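Local coordinates for PixA inclusion body protein (Burkholderia cenocepacia, PDB 4LZK) that is of unknown function but belongs to the PixA family, whose name comes from proteins found in bacterial inclusion bodies, at residues Gln109-Phe114 with Gly154-Ala159; Leu158-Ala163 with Phe178-Gln183. All coordinates share one frame; numbering follows the deposited sequence.

Both contacts use strand 154-167. Contact 1 sets its N-terminal part, residues 154-159, against the loop 109-114 that leads into strand 115-120, and contact 2 pairs residues 158-163 with strand 172-186 in a beta hairpin. Their centres lie about 12 Å apart, and Leu158 takes part in both: its two methyls meet the loop phenylalanines, while CB and CD1 also lie on the indole of Trp182. Tyr157 adds a direct link, its CD1 standing 3.6 Å from Gln183 CG. Tyr157 and Gln183 also hydrogen-bond to a second subunit, so this part of the hairpin lies at a subunit interface. The function of the protein is unknown, so neither contact can be tied to an active site.

Contact 1: Gln109-Phe114 with Gly154-Ala159; sequences QVFAPF and GSEYLA
Glu156 reaches from the strand into the loop and brings its carboxylate to the backbone N atoms of Val110 and Phe111. CG is anti to the backbone N (chi1 -172°); with chi2 also extended (176°), the carboxylate reaches the loop. OE1 accepts a hydrogen bond of 2.9 Å from Phe111 N, met nearly along the C-O axis of OE1 with an N-H...O angle of 164°. Val110 N also lies close, 3.0 Å from the same OE1. The second oxygen, OE2, takes a hydrogen bond of 2.6 Å from a water that also donates to Phe111 O, so the acid holds Phe111 through both its N-H and, by way of the water, its carbonyl.

Val110 packs beside the stem of this side chain: its CG2 is 3.7 Å from Glu156 CB and also lies against the carbonyl of Gly154. Further along the strand, Leu158 gives one methyl to each of two rings, CD1 reaching Phe111 CD2 at 4.1 Å and CD2 reaching Phe114 CE1 at 4.0 Å. The same two rings also touch strand 142-149, Phe111 at Ser148 and Phe114 at Phe146 and Ser148.

A buried carboxylate thus ties an irregular loop to a regular strand amid apolar packing; the backbone N-H and the water would probably stabilise its negative charge.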
ATOM      1  N   GLN C 109       5.619  13.658 -24.196  1.00 19.15           N
ATOM      2  CA  GLN C 109       7.003  13.952 -23.710  1.00 18.15           C
ATOM      3  C   GLN C 109       6.854  14.878 -22.519  1.00 17.23           C
ATOM      4  O   GLN C 109       7.097  16.056 -22.622  1.00 18.46           O
ATOM      5  CB  GLN C 109       7.890  14.571 -24.827  1.00 18.34           C
ATOM      6  CG  GLN C 109       9.390  14.413 -24.598  1.00 18.71           C
ATOM      7  CD  GLN C 109      10.274  15.260 -25.492  1.00 18.30           C
ATOM      8  OE1 GLN C 109       9.953  16.425 -25.748  1.00 18.98           O
ATOM      9  NE2 GLN C 109      11.448  14.716 -25.905  1.00 17.47           N
ATOM     10  N   VAL C 110       6.408  14.355 -21.383  1.00 13.90           N
ATOM     11  CA  VAL C 110       6.323  15.121 -20.203  1.00 14.90           C
ATOM     12  C   VAL C 110       7.724  15.619 -19.745  1.00 13.00           C
ATOM     13  O   VAL C 110       7.890  16.717 -19.405  1.00 13.52           O
ATOM     14  CB  VAL C 110       5.775  14.226 -19.090  1.00 15.24           C
ATOM     15  CG1 VAL C 110       5.886  14.878 -17.729  1.00 16.19           C
ATOM     16  CG2 VAL C 110       4.321  13.852 -19.423  1.00 16.53           C
ATOM     17  N   PHE C 111       8.712  14.786 -19.812  1.00 14.39           N
ATOM     18  CA  PHE C 111      10.045  15.160 -19.351  1.00 15.70           C
ATOM     19  C   PHE C 111      10.882  15.513 -20.593  1.00 13.90           C
ATOM     20  O   PHE C 111      10.787  14.866 -21.667  1.00 14.95           O
ATOM     21  CB  PHE C 111      10.722  14.025 -18.607  1.00 15.96           C
ATOM     22  CG  PHE C 111      10.130  13.796 -17.235  1.00 18.08           C
ATOM     23  CD1 PHE C 111      10.430  14.623 -16.196  1.00 17.15           C
ATOM     24  CD2 PHE C 111       9.211  12.800 -17.052  1.00 22.51           C
ATOM     25  CE1 PHE C 111       9.837  14.471 -14.971  1.00 20.90           C
ATOM     26  CE2 PHE C 111       8.586  12.621 -15.851  1.00 23.72           C
ATOM     27  CZ  PHE C 111       8.928  13.448 -14.781  1.00 23.89           C
ATOM     28  N   ALA C 112      11.819  16.437 -20.369  1.00 12.64           N
ATOM     29  CA  ALA C 112      12.835  16.731 -21.364  1.00 12.60           C
ATOM     30  C   ALA C 112      13.696  15.516 -21.471  1.00 12.53           C
ATOM     31  O   ALA C 112      13.601  14.660 -20.571  1.00 12.64           O
ATOM     32  CB  ALA C 112      13.643  17.875 -20.938  1.00 13.04           C
ATOM     33  N   PRO C 113      14.423  15.350 -22.578  1.00 11.96           N
ATOM     34  CA  PRO C 113      15.404  14.265 -22.647  1.00 13.57           C
ATOM     35  C   PRO C 113      16.417  14.434 -21.454  1.00 13.71           C
ATOM     36  O   PRO C 113      16.699  15.565 -21.018  1.00 13.73           O
ATOM     37  CB  PRO C 113      16.117  14.504 -23.973  1.00 13.33           C
ATOM     38  CG  PRO C 113      15.158  15.286 -24.785  1.00 12.68           C
ATOM     39  CD  PRO C 113      14.300  16.069 -23.874  1.00 12.71           C
ATOM     40  N   PHE C 114      16.895  13.336 -20.926  1.00 12.83           N
ATOM     41  CA  PHE C 114      17.696  13.340 -19.723  1.00 14.41           C
ATOM     42  C   PHE C 114      19.149  13.630 -19.984  1.00 15.51           C
ATOM     43  O   PHE C 114      19.668  13.306 -21.036  1.00 14.71           O
ATOM     44  CB  PHE C 114      17.574  11.975 -18.988  1.00 13.23           C
ATOM     45  CG  PHE C 114      16.281  11.841 -18.195  1.00 13.14           C
ATOM     46  CD1 PHE C 114      15.077  11.735 -18.846  1.00 12.85           C
ATOM     47  CD2 PHE C 114      16.304  11.869 -16.790  1.00 13.18           C
ATOM     48  CE1 PHE C 114      13.929  11.667 -18.112  1.00 12.78           C
ATOM     49  CE2 PHE C 114      15.165  11.737 -16.068  1.00 14.93           C
ATOM     50  CZ  PHE C 114      13.956  11.633 -16.745  1.00 13.82           C
ATOM     51  N   GLY C 154       0.667  15.967 -18.754  1.00 17.41           N
ATOM     52  CA  GLY C 154       0.241  14.721 -19.305  1.00 16.70           C
ATOM     53  C   GLY C 154       0.933  13.524 -18.648  1.00 15.74           C
ATOM     54  O   GLY C 154       1.544  13.664 -17.583  1.00 14.71           O
ATOM     55  N   SER C 155       0.821  12.400 -19.310  1.00 13.84           N
ATOM     56  CA  SER C 155       1.301  11.135 -18.791  1.00 14.58           C
ATOM     57  C   SER C 155       2.354  10.567 -19.659  1.00 14.04           C
ATOM     58  O   SER C 155       2.170  10.475 -20.868  1.00 18.57           O
ATOM     59  CB  SER C 155       0.115  10.170 -18.572  1.00 16.73           C
ATOM     60  OG  SER C 155       0.686   8.853 -18.243  1.00 22.86           O
ATOM     61  N   GLU C 156       3.457  10.109 -19.067  1.00 14.02           N
ATOM     62  CA  GLU C 156       4.576   9.524 -19.842  1.00 13.99           C
ATOM     63  C   GLU C 156       5.042   8.193 -19.212  1.00 13.19           C
ATOM     64  O   GLU C 156       5.120   8.104 -18.015  1.00 14.14           O
ATOM     65  CB  GLU C 156       5.768  10.483 -19.915  1.00 13.73           C
ATOM     66  CG  GLU C 156       6.868  10.012 -20.875  1.00 13.95           C
ATOM     67  CD  GLU C 156       8.048  11.004 -21.059  1.00 15.84           C
ATOM     68  OE1 GLU C 156       8.051  12.077 -20.426  1.00 16.54           O
ATOM     69  OE2 GLU C 156       8.940  10.665 -21.901  1.00 13.90           O
ATOM     70  N   TYR C 157       5.346   7.229 -20.041  1.00 13.07           N
ATOM     71  CA  TYR C 157       6.100   6.075 -19.616  1.00 14.54           C
ATOM     72  C   TYR C 157       7.536   6.218 -20.138  1.00 14.46           C
ATOM     73  O   TYR C 157       7.712   6.470 -21.292  1.00 14.65           O
ATOM     74  CB  TYR C 157       5.461   4.750 -20.060  1.00 15.79           C
ATOM     75  CG  TYR C 157       3.962   4.605 -19.758  1.00 16.91           C
ATOM     76  CD1 TYR C 157       3.299   5.442 -18.834  1.00 17.06           C
ATOM     77  CD2 TYR C 157       3.189   3.634 -20.390  1.00 17.61           C
ATOM     78  CE1 TYR C 157       1.899   5.359 -18.617  1.00 18.88           C
ATOM     79  CE2 TYR C 157       1.796   3.513 -20.131  1.00 16.53           C
ATOM     80  CZ  TYR C 157       1.148   4.384 -19.278  1.00 19.82           C
ATOM     81  OH  TYR C 157      -0.234   4.238 -19.008  1.00 20.85           O
ATOM     82  N   LEU C 158       8.519   6.023 -19.255  1.00 13.21           N
ATOM     83  CA  LEU C 158       9.941   6.081 -19.521  1.00 14.08           C
ATOM     84  C   LEU C 158      10.608   4.726 -19.431  1.00 14.89           C
ATOM     85  O   LEU C 158      10.254   3.920 -18.541  1.00 13.65           O
ATOM     86  CB  LEU C 158      10.544   6.955 -18.443  1.00 15.70           C
ATOM     87  CG  LEU C 158       9.841   8.308 -18.540  1.00 20.01           C
ATOM     88  CD1 LEU C 158       9.096   8.736 -17.287  1.00 24.40           C
ATOM     89  CD2 LEU C 158      10.798   9.327 -19.056  1.00 23.70           C
ATOM     90  N   ALA C 159      11.526   4.407 -20.379  1.00 13.00           N
ATOM     91  CA  ALA C 159      12.353   3.275 -20.265  1.00 12.97           C
ATOM     92  C   ALA C 159      13.708   3.649 -19.721  1.00 13.95           C
ATOM     93  O   ALA C 159      14.339   4.550 -20.287  1.00 15.97           O
ATOM     94  CB  ALA C 159      12.503   2.625 -21.632  1.00 13.26           C
TER
HETATM   95  O   HOH W   1      11.103  12.107 -21.775  1.00 19.93           O

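Contact 2: Leu158-Ala163 with Phe178-Gln183; sequences LATSFA and FFWVWQ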
ATOM      1  N   LEU C 158       8.519   6.023 -19.255  1.00 13.21           N
ATOM      2  CA  LEU C 158       9.941   6.081 -19.521  1.00 14.08           C
ATOM      3  C   LEU C 158      10.608   4.726 -19.431  1.00 14.89           C
ATOM      4  O   LEU C 158      10.254   3.920 -18.541  1.00 13.65           O
ATOM      5  CB  LEU C 158      10.544   6.955 -18.443  1.00 15.70           C
ATOM      6  CG  LEU C 158       9.841   8.308 -18.540  1.00 20.01           C
ATOM      7  CD1 LEU C 158       9.096   8.736 -17.287  1.00 24.40           C
ATOM      8  CD2 LEU C 158      10.798   9.327 -19.056  1.00 23.70           C
ATOM      9  N   ALA C 159      11.526   4.407 -20.379  1.00 13.00           N
ATOM     10  CA  ALA C 159      12.353   3.275 -20.265  1.00 12.97           C
ATOM     11  C   ALA C 159      13.708   3.649 -19.721  1.00 13.95           C
ATOM     12  O   ALA C 159      14.339   4.550 -20.287  1.00 15.97           O
ATOM     13  CB  ALA C 159      12.503   2.625 -21.632  1.00 13.26           C
ATOM     14  N   THR C 160      14.185   2.967 -18.697  1.00 12.58           N
ATOM     15  CA  THR C 160      15.528   3.230 -18.140  1.00 12.73           C
ATOM     16  C   THR C 160      16.357   1.955 -18.368  1.00 13.05           C
ATOM     17  O   THR C 160      15.965   0.866 -17.892  1.00 11.34           O
ATOM     18  CB  THR C 160      15.450   3.545 -16.671  1.00 14.17           C
ATOM     19  OG1 THR C 160      14.649   4.761 -16.465  1.00 16.48           O
ATOM     20  CG2 THR C 160      16.840   3.709 -16.104  1.00 15.50           C
ATOM     21  N   SER C 161      17.475   2.073 -19.072  1.00 11.52           N
ATOM     22  CA  SER C 161      18.342   0.967 -19.364  1.00 12.88           C
ATOM     23  C   SER C 161      19.598   1.024 -18.461  1.00 13.88           C
ATOM     24  O   SER C 161      20.097   2.096 -18.146  1.00 16.56           O
ATOM     25  CB  SER C 161      18.802   1.017 -20.804  1.00 14.05           C
ATOM     26  OG  SER C 161      17.682   0.981 -21.646  1.00 15.00           O
ATOM     27  N   PHE C 162      20.023  -0.129 -17.977  1.00 15.61           N
ATOM     28  CA  PHE C 162      21.129  -0.213 -17.061  1.00 13.59           C
ATOM     29  C   PHE C 162      21.981  -1.422 -17.345  1.00 14.10           C
ATOM     30  O   PHE C 162      21.551  -2.423 -17.901  1.00 15.77           O
ATOM     31  CB  PHE C 162      20.650  -0.239 -15.611  1.00 13.54           C
ATOM     32  CG  PHE C 162      19.939  -1.515 -15.188  1.00 12.33           C
ATOM     33  CD1 PHE C 162      18.546  -1.661 -15.344  1.00 12.57           C
ATOM     34  CD2 PHE C 162      20.612  -2.536 -14.524  1.00 11.51           C
ATOM     35  CE1 PHE C 162      17.911  -2.782 -14.923  1.00 12.32           C
ATOM     36  CE2 PHE C 162      19.937  -3.678 -14.122  1.00 11.06           C
ATOM     37  CZ  PHE C 162      18.604  -3.788 -14.302  1.00 12.22           C
ATOM     38  N   ALA C 163      23.246  -1.303 -16.964  1.00 13.83           N
ATOM     39  CA  ALA C 163      24.176  -2.447 -17.079  1.00 15.27           C
ATOM     40  C   ALA C 163      24.255  -3.105 -15.736  1.00 17.91           C
ATOM     41  O   ALA C 163      24.362  -2.429 -14.698  1.00 19.11           O
ATOM     42  CB  ALA C 163      25.559  -1.971 -17.502  1.00 16.74           C
ATOM     43  N   PHE C 178      19.911  -4.311 -19.447  1.00 13.58           N
ATOM     44  CA  PHE C 178      18.533  -4.510 -19.139  1.00 13.30           C
ATOM     45  C   PHE C 178      17.803  -3.170 -19.109  1.00 14.55           C
ATOM     46  O   PHE C 178      18.438  -2.154 -19.055  1.00 14.79           O
ATOM     47  CB  PHE C 178      18.372  -5.112 -17.724  1.00 14.68           C
ATOM     48  CG  PHE C 178      18.991  -6.446 -17.541  1.00 14.52           C
ATOM     49  CD1 PHE C 178      18.310  -7.573 -17.807  1.00 15.20           C
ATOM     50  CD2 PHE C 178      20.275  -6.557 -17.048  1.00 15.22           C
ATOM     51  CE1 PHE C 178      18.865  -8.865 -17.591  1.00 16.33           C
ATOM     52  CE2 PHE C 178      20.846  -7.806 -16.830  1.00 16.09           C
ATOM     53  CZ  PHE C 178      20.143  -8.975 -17.099  1.00 17.02           C
ATOM     54  N   PHE C 179      16.447  -3.185 -19.294  1.00 13.60           N
ATOM     55  CA  PHE C 179      15.658  -2.028 -19.071  1.00 13.08           C
ATOM     56  C   PHE C 179      14.318  -2.317 -18.451  1.00 12.31           C
ATOM     57  O   PHE C 179      13.763  -3.427 -18.618  1.00 12.47           O
ATOM     58  CB  PHE C 179      15.448  -1.261 -20.366  1.00 14.16           C
ATOM     59  CG  PHE C 179      14.371  -1.834 -21.257  1.00 13.30           C
ATOM     60  CD1 PHE C 179      14.664  -2.851 -22.121  1.00 14.72           C
ATOM     61  CD2 PHE C 179      13.090  -1.262 -21.302  1.00 14.61           C
ATOM     62  CE1 PHE C 179      13.669  -3.380 -22.976  1.00 16.26           C
ATOM     63  CE2 PHE C 179      12.109  -1.808 -22.128  1.00 15.31           C
ATOM     64  CZ  PHE C 179      12.425  -2.855 -22.998  1.00 14.90           C
ATOM     65  N   TRP C 180      13.792  -1.333 -17.736  1.00 11.96           N
ATOM     66  CA  TRP C 180      12.450  -1.434 -17.185  1.00 12.46           C
ATOM     67  C   TRP C 180      11.680  -0.162 -17.549  1.00 14.17           C
ATOM     68  O   TRP C 180      12.287   0.878 -17.953  1.00 11.88           O
ATOM     69  CB  TRP C 180      12.466  -1.590 -15.706  1.00 13.26           C
ATOM     70  CG  TRP C 180      12.653  -0.321 -14.879  1.00 13.42           C
ATOM     71  CD1 TRP C 180      11.645   0.443 -14.355  1.00 13.35           C
ATOM     72  CD2 TRP C 180      13.865   0.299 -14.466  1.00 13.78           C
ATOM     73  NE1 TRP C 180      12.145   1.447 -13.650  1.00 15.76           N
ATOM     74  CE2 TRP C 180      13.507   1.461 -13.729  1.00 13.46           C
ATOM     75  CE3 TRP C 180      15.213   0.017 -14.643  1.00 14.02           C
ATOM     76  CZ2 TRP C 180      14.459   2.323 -13.156  1.00 14.67           C
ATOM     77  CZ3 TRP C 180      16.152   0.869 -14.089  1.00 13.51           C
ATOM     78  CH2 TRP C 180      15.784   2.018 -13.361  1.00 14.38           C
ATOM     79  N   VAL C 181      10.364  -0.224 -17.445  1.00 12.83           N
ATOM     80  CA  VAL C 181       9.548   0.896 -17.770  1.00 12.56           C
ATOM     81  C   VAL C 181       8.862   1.342 -16.531  1.00 12.83           C
ATOM     82  O   VAL C 181       8.362   0.503 -15.750  1.00 11.40           O
ATOM     83  CB  VAL C 181       8.525   0.490 -18.832  1.00 13.87           C
ATOM     84  CG1 VAL C 181       7.560   1.576 -19.170  1.00 12.71           C
ATOM     85  CG2 VAL C 181       9.237  -0.016 -20.070  1.00 14.73           C
ATOM     86  N   TRP C 182       8.796   2.654 -16.332  1.00 12.28           N
ATOM     87  CA  TRP C 182       8.121   3.241 -15.219  1.00 11.31           C
ATOM     88  C   TRP C 182       7.220   4.341 -15.726  1.00 13.10           C
ATOM     89  O   TRP C 182       7.307   4.715 -16.894  1.00 13.17           O
ATOM     90  CB  TRP C 182       9.136   3.712 -14.180  1.00 11.85           C
ATOM     91  CG  TRP C 182      10.231   4.594 -14.595  1.00 12.55           C
ATOM     92  CD1 TRP C 182      11.364   4.259 -15.243  1.00 13.28           C
ATOM     93  CD2 TRP C 182      10.349   6.009 -14.287  1.00 14.90           C
ATOM     94  NE1 TRP C 182      12.170   5.375 -15.440  1.00 14.57           N
ATOM     95  CE2 TRP C 182      11.597   6.455 -14.840  1.00 14.99           C
ATOM     96  CE3 TRP C 182       9.530   6.927 -13.625  1.00 16.01           C
ATOM     97  CZ2 TRP C 182      12.011   7.750 -14.773  1.00 16.00           C
ATOM     98  CZ3 TRP C 182       9.936   8.227 -13.541  1.00 18.61           C
ATOM     99  CH2 TRP C 182      11.184   8.648 -14.123  1.00 17.36           C
ATOM    100  N   GLN C 183       6.390   4.889 -14.871  1.00 14.38           N
ATOM    101  CA  GLN C 183       5.318   5.791 -15.293  1.00 17.02           C
ATOM    102  C   GLN C 183       5.312   7.066 -14.444  1.00 16.75           C
ATOM    103  O   GLN C 183       5.568   7.052 -13.225  1.00 15.69           O
ATOM    104  CB  GLN C 183       3.918   5.094 -15.157  1.00 18.76           C
ATOM    105  CG  GLN C 183       3.874   3.718 -15.757  1.00 21.83           C
ATOM    106  CD  GLN C 183       2.582   2.940 -15.455  1.00 23.86           C
ATOM    107  OE1 GLN C 183       2.075   2.974 -14.346  1.00 25.01           O
ATOM    108  NE2 GLN C 183       2.073   2.231 -16.460  1.00 23.36           N
TER
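Leu158-Ala163 and Phe178-Gln183 pair as antiparallel strands of a beta hairpin, their directions 155° apart and their axes 4.6 Å apart at closest approach, with two backbone hydrogen bonds at each of the pairs Leu158-Trp182, Thr160-Trp180 and Phe162-Phe178.

The side chains of these three pairs share one face of the sheet. Thr160 runs alongside Trp180 and sets CB over its six-membered ring, 3.7 Å from the centroid, as a CH-pi contact; CG2 is 3.4 Å from Trp180 CH2. OG1 stands anti to the carbonyl carbon, beside the backbone N (chi1 -62°), and receives a hydrogen bond from Trp182 NE1 at 2.8 Å, the hydroxyl oxygen lying in the plane of that indole. Leu158 covers a face of the Trp182 indole with CB and CD1, the latter 3.8 Å from the six-membered ring centroid. Phe162 brings CD1 to the Trp180 edge, 3.7 Å from Trp180 CZ3, while Phe178 CB sits over the Phe162 ring, offset toward its rim. The Phe162 and Phe178 rings, inclined by 28° with centroids 5.7 Å apart, overlap little.

On the other face Ala159 CB meets Phe179 CD2, and both residues pack on Leu13 of a second subunit. Met55 of strand 53-57 touches both tryptophans, so the aromatic face lies against the other sheet. Thr160 OG1 thus gives the buried indole N-H of Trp182 an acceptor within a mainly aromatic face.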